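Local coordinates for endoglucanase (Uncultured bacterium, PDB 3X17), which hydrolyses internal beta-1,4-glucosidic bonds of cellulose, as a family 9 glycoside hydrolase that carries an N-terminal Ig-like domain, at residues P474-Y479 and P526-D531. Numbering follows the deposited sequence.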
# COMPACT_ATOMS: atom_id res chain seq x y z
N PRO A 474 0.61 14.63 -13.25
CA PRO A 474 0.43 15.95 -13.85
C PRO A 474 0.47 17.08 -12.82
O PRO A 474 0.48 18.24 -13.21
CB PRO A 474 -0.96 15.87 -14.48
CG PRO A 474 -1.59 14.64 -13.92
CD PRO A 474 -0.48 13.71 -13.62
N LEU A 475 0.42 16.74 -11.53
CA LEU A 475 0.47 17.75 -10.45
C LEU A 475 1.89 17.92 -9.92
O LEU A 475 2.13 18.70 -8.99
CB LEU A 475 -0.47 17.35 -9.30
CG LEU A 475 -1.93 17.23 -9.72
CD1 LEU A 475 -2.76 16.72 -8.57
CD2 LEU A 475 -2.51 18.57 -10.33
N ALA A 476 2.83 17.16 -10.48
CA ALA A 476 4.20 17.24 -10.03
C ALA A 476 4.27 17.05 -8.51
O ALA A 476 5.00 17.77 -7.81
CB ALA A 476 4.80 18.61 -10.44
N LYS A 477 3.44 16.13 -8.01
CA LYS A 477 3.24 15.97 -6.56
C LYS A 477 3.91 14.70 -6.09
O LYS A 477 3.71 13.63 -6.68
CB LYS A 477 1.75 15.88 -6.25
CG LYS A 477 1.40 15.98 -4.74
CD LYS A 477 1.48 17.43 -4.24
CE LYS A 477 1.33 17.53 -2.70
NZ LYS A 477 1.94 18.80 -2.13
N SER A 478 4.58 14.77 -4.96
CA SER A 478 4.96 13.53 -4.25
C SER A 478 3.81 13.19 -3.31
O SER A 478 3.36 14.07 -2.57
CB SER A 478 6.21 13.74 -3.41
OG SER A 478 6.34 12.71 -2.43
N TYR A 479 3.29 11.97 -3.40
CA TYR A 479 2.15 11.62 -2.57
C TYR A 479 2.58 10.96 -1.27
O TYR A 479 1.75 10.45 -0.54
CB TYR A 479 1.18 10.71 -3.34
CG TYR A 479 0.44 11.45 -4.48
CD1 TYR A 479 -0.49 12.46 -4.21
CD2 TYR A 479 0.73 11.17 -5.81
CE1 TYR A 479 -1.18 13.13 -5.25
CE2 TYR A 479 0.05 11.83 -6.87
CZ TYR A 479 -0.89 12.82 -6.57
OH TYR A 479 -1.53 13.46 -7.61
N PRO A 526 -6.54 12.22 -12.86
CA PRO A 526 -5.25 12.25 -12.16
C PRO A 526 -4.99 13.62 -11.56
O PRO A 526 -4.01 13.81 -10.84
CB PRO A 526 -4.24 11.97 -13.28
CG PRO A 526 -4.90 12.53 -14.53
CD PRO A 526 -6.38 12.29 -14.33
N ARG A 527 -5.86 14.57 -11.88
CA ARG A 527 -5.80 15.87 -11.27
C ARG A 527 -6.75 16.07 -10.10
O ARG A 527 -6.75 17.15 -9.50
CB ARG A 527 -6.03 16.96 -12.30
CG ARG A 527 -4.78 17.32 -13.08
CD ARG A 527 -5.09 18.46 -14.03
NE ARG A 527 -3.90 18.90 -14.72
CZ ARG A 527 -3.46 18.35 -15.84
NH1 ARG A 527 -4.16 17.39 -16.42
NH2 ARG A 527 -2.35 18.79 -16.40
N GLY A 528 -7.54 15.05 -9.77
CA GLY A 528 -8.55 15.18 -8.71
C GLY A 528 -8.05 15.07 -7.28
O GLY A 528 -8.40 14.16 -6.56
N TYR A 529 -7.17 15.98 -6.87
CA TYR A 529 -6.49 15.84 -5.56
C TYR A 529 -6.25 17.22 -4.99
O TYR A 529 -5.92 18.14 -5.72
CB TYR A 529 -5.13 15.14 -5.72
CG TYR A 529 -4.18 15.37 -4.56
CD1 TYR A 529 -4.16 14.51 -3.47
CD2 TYR A 529 -3.28 16.44 -4.57
CE1 TYR A 529 -3.26 14.70 -2.41
CE2 TYR A 529 -2.38 16.65 -3.50
CZ TYR A 529 -2.42 15.80 -2.40
OH TYR A 529 -1.54 15.98 -1.34
N ALA A 530 -6.25 17.33 -3.66
CA ALA A 530 -5.95 18.62 -3.02
C ALA A 530 -5.16 18.45 -1.74
O ALA A 530 -5.60 17.76 -0.82
CB ALA A 530 -7.23 19.42 -2.74
N ASP A 531 -4.04 19.15 -1.64
CA ASP A 531 -3.23 19.02 -0.43
C ASP A 531 -3.82 19.87 0.70
O ASP A 531 -3.26 20.89 1.07
CB ASP A 531 -1.77 19.37 -0.70
CG ASP A 531 -0.87 19.14 0.52
OD1 ASP A 531 -1.36 18.58 1.55
OD2 ASP A 531 0.32 19.50 0.44
O HOH W 1 -1.60 12.49 -10.14
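Segment 474-479, an irregular loop, runs past 526-531, which leaves a 3-10 turn at Pro526-Arg527, with CA atoms 6.6 Å apart at Leu475 and Arg527 but 9.4 Å at Tyr479 and Asp531; side chains fill the widening gap and bury 433 Å² in all. The main bump is Tyr529, turned inward just after an inverse gamma turn centred on Gly528. Tyr479 sets its edge on one face of the Tyr529 ring, a T-shaped stack with centroids 5.0 Å apart and planes at 84°. Leu475 enters the hollow beside it: CD1 lies 4.0 Å from Tyr529 CB, while CD2 lies 3.8 Å from Arg527 CG. At the narrow end the prolines meet, Pro474 CG to Pro526 CB at 3.8 Å, and Pro474 CB covers one face of the Arg527 guanidinium, 3.8 Å from NH2, which forms a salt bridge with Asp81 in the Ig-like domain. A water sits 2.7 Å from Tyr479 OH and donates to Pro526 O at 2.8 Å. At the wide end Lys477 NZ makes a salt bridge with Asp531 OD2 at 3.1 Å; Pro487 O also accepts from the lysine, and Arg489 N donates to the carboxylate. This chemistry, leucine and tyrosine packing flanked by a water bridge and an ion pair, with the proline contact beyond the water, implies that the segments are joined almost wholly through side chains, without direct backbone-to-backbone hydrogen bonds.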